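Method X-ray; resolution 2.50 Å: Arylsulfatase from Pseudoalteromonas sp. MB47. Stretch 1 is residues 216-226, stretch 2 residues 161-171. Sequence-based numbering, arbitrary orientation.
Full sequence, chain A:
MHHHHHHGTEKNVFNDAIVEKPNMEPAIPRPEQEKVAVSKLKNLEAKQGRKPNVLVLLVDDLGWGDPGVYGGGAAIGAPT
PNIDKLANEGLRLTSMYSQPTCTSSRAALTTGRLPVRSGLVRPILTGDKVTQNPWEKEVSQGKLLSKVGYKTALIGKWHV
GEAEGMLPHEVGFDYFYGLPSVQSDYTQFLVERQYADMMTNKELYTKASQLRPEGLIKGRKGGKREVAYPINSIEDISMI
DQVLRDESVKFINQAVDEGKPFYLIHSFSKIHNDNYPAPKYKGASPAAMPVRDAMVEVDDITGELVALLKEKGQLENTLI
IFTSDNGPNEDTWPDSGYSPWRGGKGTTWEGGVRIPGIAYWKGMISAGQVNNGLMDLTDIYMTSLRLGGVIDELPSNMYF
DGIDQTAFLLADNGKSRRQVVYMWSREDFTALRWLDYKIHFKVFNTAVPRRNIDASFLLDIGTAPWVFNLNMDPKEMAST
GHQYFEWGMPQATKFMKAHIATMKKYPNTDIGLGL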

# COMPACT_ATOMS: atom_id res chain seq x y z
N LEU A 216 -22.97 -34.60 -19.24
CA LEU A 216 -22.80 -34.09 -20.60
C LEU A 216 -24.09 -34.28 -21.38
O LEU A 216 -24.71 -35.35 -21.33
CB LEU A 216 -21.63 -34.79 -21.29
CG LEU A 216 -20.30 -34.68 -20.56
CD1 LEU A 216 -19.18 -35.34 -21.34
CD2 LEU A 216 -19.96 -33.23 -20.27
N ILE A 217 -24.49 -33.24 -22.11
CA ILE A 217 -25.74 -33.24 -22.85
C ILE A 217 -25.45 -33.42 -24.33
O ILE A 217 -24.52 -32.80 -24.87
CB ILE A 217 -26.52 -31.93 -22.60
CG1 ILE A 217 -26.85 -31.79 -21.11
CG2 ILE A 217 -27.80 -31.90 -23.43
CD1 ILE A 217 -27.63 -32.95 -20.54
N LYS A 218 -26.24 -34.26 -24.98
CA LYS A 218 -26.09 -34.59 -26.39
C LYS A 218 -27.33 -34.10 -27.13
O LYS A 218 -28.45 -34.30 -26.66
CB LYS A 218 -25.91 -36.09 -26.57
CG LYS A 218 -25.81 -36.59 -28.00
CD LYS A 218 -26.01 -38.10 -28.01
CE LYS A 218 -25.07 -38.81 -28.97
NZ LYS A 218 -25.11 -40.28 -28.76
N GLY A 219 -27.12 -33.45 -28.27
CA GLY A 219 -28.23 -32.89 -29.02
C GLY A 219 -27.96 -32.75 -30.50
O GLY A 219 -26.86 -32.36 -30.91
N ARG A 220 -28.96 -33.07 -31.32
CA ARG A 220 -28.89 -32.91 -32.76
C ARG A 220 -29.91 -31.87 -33.20
O ARG A 220 -30.99 -31.74 -32.61
CB ARG A 220 -29.14 -34.22 -33.50
CG ARG A 220 -28.22 -35.35 -33.09
CD ARG A 220 -28.37 -36.55 -34.01
NE ARG A 220 -27.43 -37.61 -33.64
CZ ARG A 220 -26.14 -37.61 -33.94
NH1 ARG A 220 -25.61 -36.59 -34.61
NH2 ARG A 220 -25.36 -38.62 -33.56
N LYS A 221 -29.57 -31.13 -34.25
CA LYS A 221 -30.50 -30.18 -34.85
C LYS A 221 -31.83 -30.87 -35.14
O LYS A 221 -31.87 -31.89 -35.84
CB LYS A 221 -29.90 -29.60 -36.12
CG LYS A 221 -30.76 -28.56 -36.81
CD LYS A 221 -30.05 -27.96 -38.02
CE LYS A 221 -28.95 -26.99 -37.61
NZ LYS A 221 -28.17 -26.51 -38.79
N GLY A 222 -32.90 -30.32 -34.59
CA GLY A 222 -34.23 -30.87 -34.77
C GLY A 222 -34.64 -31.91 -33.76
O GLY A 222 -35.79 -32.38 -33.81
N GLY A 223 -33.76 -32.28 -32.83
CA GLY A 223 -34.07 -33.32 -31.87
C GLY A 223 -34.09 -32.84 -30.44
O GLY A 223 -34.05 -31.63 -30.17
N LYS A 224 -34.12 -33.78 -29.50
CA LYS A 224 -34.22 -33.48 -28.08
C LYS A 224 -32.85 -33.53 -27.42
O LYS A 224 -31.90 -34.11 -27.93
CB LYS A 224 -35.16 -34.47 -27.39
CG LYS A 224 -36.61 -34.41 -27.86
CD LYS A 224 -37.30 -33.13 -27.40
CE LYS A 224 -37.31 -32.06 -28.48
NZ LYS A 224 -37.89 -30.78 -27.98
N ARG A 225 -32.77 -32.90 -26.25
CA ARG A 225 -31.60 -33.01 -25.40
C ARG A 225 -31.58 -34.37 -24.70
O ARG A 225 -32.62 -34.85 -24.24
CB ARG A 225 -31.57 -31.90 -24.35
CG ARG A 225 -31.56 -30.50 -24.91
CD ARG A 225 -31.60 -29.49 -23.79
NE ARG A 225 -31.68 -28.12 -24.29
CZ ARG A 225 -31.59 -27.04 -23.51
NH1 ARG A 225 -31.42 -27.18 -22.21
NH2 ARG A 225 -31.67 -25.83 -24.05
N GLU A 226 -30.40 -34.97 -24.63
CA GLU A 226 -30.20 -36.22 -23.91
C GLU A 226 -29.02 -36.06 -22.96
O GLU A 226 -28.07 -35.34 -23.25
CB GLU A 226 -29.91 -37.40 -24.85
CG GLU A 226 -30.97 -37.65 -25.91
CD GLU A 226 -30.56 -38.77 -26.85
OE1 GLU A 226 -29.60 -39.51 -26.52
OE2 GLU A 226 -31.18 -38.90 -27.93
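Stretch 2 161-171: GEAEGMLPHEV

The contact between the two stretches is organised around Arg225, whose extended side chain (chi1 m, chi2 and chi3 t) carries its guanidinium into the loop of stretch 2. The salt bridge with Glu170 is the strongest polar link: NH2 of Arg225 donates to OE1 of Glu170 at 3.0 Å with an N-H...O angle of 166°, and NE of Arg225 donates to OE2 of Glu170 at 3.2 Å and 159°. Two near-linear bonds to the two carboxylate oxygens make the pairing bidentate. The CA-to-CB bond of Glu170 points away from stretch 1, yet the end of its side chain comes nearer.

The same guanidinium also binds backbone carbonyls. Arg225 NH1 donates to Glu162 O at 3.1 Å and 160°, and Arg225 NH2 donates to Ala163 O at 2.9 Å with a more bent angle of 142°. All these acceptors lie near the guanidinium plane, as its N-H directions require. Ala163 O belongs to the type II turn from Ala163 to Met166. Glu170 OE1 is held in turn by Leu167 N, 3.1 Å away.

Two waters extend the polar network. Water 1 touches NE2 of His169 at 2.6 Å and donates to Glu170 OE2 at 2.5 Å and Gly223 O at 3.1 Å; water 2 donates to His169 O and accepts from Gly222 N, both at 2.7 Å. The second thus joins the 3-10 segment 168-170 to the type II turn from Arg220 to Gly223.

Residues 216-220 form a strand, and Leu167 to Val171 advance in roughly the same direction along it, Leu167 facing Ile217 and His169 facing Gly219 and Lys221. Packing centres on His169, with chi1 p and CA-to-CB directed toward stretch 1. Gly219 CA lies 3.7 Å from the His169 ring centroid and 6° off the normal, a CH-pi contact over the face. A CB on Gly219 would fall 2.5 Å from His169 CE1, so the close approach depends on the absent side chain. At the ring edge, CE1 of His169 is 3.8 Å from CG of Arg225. The nearest CA pair, Lys221 and His169 at 4.9 Å, sets the register, and Lys221 CA makes a CA-H...O contact with His169 O at 3.5 Å.

Leu167 completes the packing: its CD1 lies over one guanidinium face, 3.1 Å from Arg225 NE, and 4.2 Å from Ile217 CG2. Together the stretches bury 404 Å².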

# COMPACT_ATOMS: atom_id res chain seq x y z
N GLY A 161 -25.34 -20.02 -22.26
CA GLY A 161 -26.77 -20.16 -22.05
C GLY A 161 -27.26 -21.59 -22.11
O GLY A 161 -26.90 -22.35 -23.02
N GLU A 162 -28.10 -21.97 -21.14
CA GLU A 162 -28.63 -23.32 -21.06
C GLU A 162 -30.15 -23.38 -21.02
O GLU A 162 -30.70 -24.48 -20.88
CB GLU A 162 -28.06 -24.04 -19.82
CG GLU A 162 -28.41 -23.37 -18.50
CD GLU A 162 -27.65 -23.96 -17.33
OE1 GLU A 162 -26.49 -24.39 -17.52
OE2 GLU A 162 -28.21 -23.99 -16.21
N ALA A 163 -30.84 -22.25 -21.12
CA ALA A 163 -32.29 -22.26 -21.13
C ALA A 163 -32.80 -22.73 -22.50
O ALA A 163 -32.02 -22.98 -23.43
CB ALA A 163 -32.84 -20.87 -20.79
N GLU A 164 -34.12 -22.86 -22.61
CA GLU A 164 -34.73 -23.39 -23.82
C GLU A 164 -34.28 -22.60 -25.05
O GLU A 164 -34.37 -21.37 -25.08
CB GLU A 164 -36.25 -23.34 -23.68
CG GLU A 164 -37.00 -23.95 -24.86
CD GLU A 164 -38.51 -23.96 -24.64
OE1 GLU A 164 -38.93 -23.95 -23.46
OE2 GLU A 164 -39.26 -23.98 -25.63
N GLY A 165 -33.80 -23.32 -26.05
CA GLY A 165 -33.40 -22.71 -27.30
C GLY A 165 -32.08 -21.99 -27.27
O GLY A 165 -31.88 -21.04 -28.05
N MET A 166 -31.15 -22.41 -26.41
CA MET A 166 -29.87 -21.73 -26.28
C MET A 166 -28.66 -22.65 -26.38
O MET A 166 -27.53 -22.16 -26.34
CB MET A 166 -29.81 -20.98 -24.93
CG MET A 166 -30.85 -19.88 -24.81
SD MET A 166 -30.86 -19.07 -23.20
CE MET A 166 -29.29 -18.22 -23.23
N LEU A 167 -28.86 -23.95 -26.53
CA LEU A 167 -27.74 -24.85 -26.72
C LEU A 167 -27.32 -24.86 -28.19
O LEU A 167 -28.11 -24.55 -29.08
CB LEU A 167 -28.11 -26.26 -26.26
CG LEU A 167 -28.30 -26.42 -24.75
CD1 LEU A 167 -28.58 -27.87 -24.39
CD2 LEU A 167 -27.07 -25.92 -23.99
N PRO A 168 -26.06 -25.21 -28.47
CA PRO A 168 -25.56 -25.08 -29.85
C PRO A 168 -26.41 -25.78 -30.90
O PRO A 168 -26.58 -25.25 -32.00
CB PRO A 168 -24.15 -25.68 -29.76
CG PRO A 168 -23.74 -25.46 -28.34
CD PRO A 168 -25.00 -25.63 -27.53
N HIS A 169 -26.94 -26.96 -30.59
CA HIS A 169 -27.76 -27.67 -31.58
C HIS A 169 -29.12 -27.02 -31.79
O HIS A 169 -29.87 -27.47 -32.65
CB HIS A 169 -27.94 -29.13 -31.18
CG HIS A 169 -28.88 -29.33 -30.03
ND1 HIS A 169 -28.54 -29.03 -28.73
CD2 HIS A 169 -30.14 -29.80 -29.99
CE1 HIS A 169 -29.55 -29.30 -27.93
NE2 HIS A 169 -30.54 -29.78 -28.67
N GLU A 170 -29.45 -25.99 -31.02
CA GLU A 170 -30.70 -25.25 -31.17
C GLU A 170 -30.49 -23.86 -31.74
O GLU A 170 -31.47 -23.15 -31.97
CB GLU A 170 -31.42 -25.16 -29.82
CG GLU A 170 -31.67 -26.51 -29.16
CD GLU A 170 -32.02 -26.41 -27.69
OE1 GLU A 170 -31.58 -25.44 -27.03
OE2 GLU A 170 -32.73 -27.30 -27.18
N VAL A 171 -29.24 -23.45 -31.98
CA VAL A 171 -28.93 -22.11 -32.46
C VAL A 171 -28.15 -22.15 -33.77
O VAL A 171 -27.53 -21.16 -34.15
CB VAL A 171 -28.18 -21.30 -31.39
CG1 VAL A 171 -28.89 -21.39 -30.05
CG2 VAL A 171 -26.73 -21.79 -31.28
O HOH W 1 -33.08 -29.64 -27.97
O HOH W 2 -32.47 -28.32 -32.82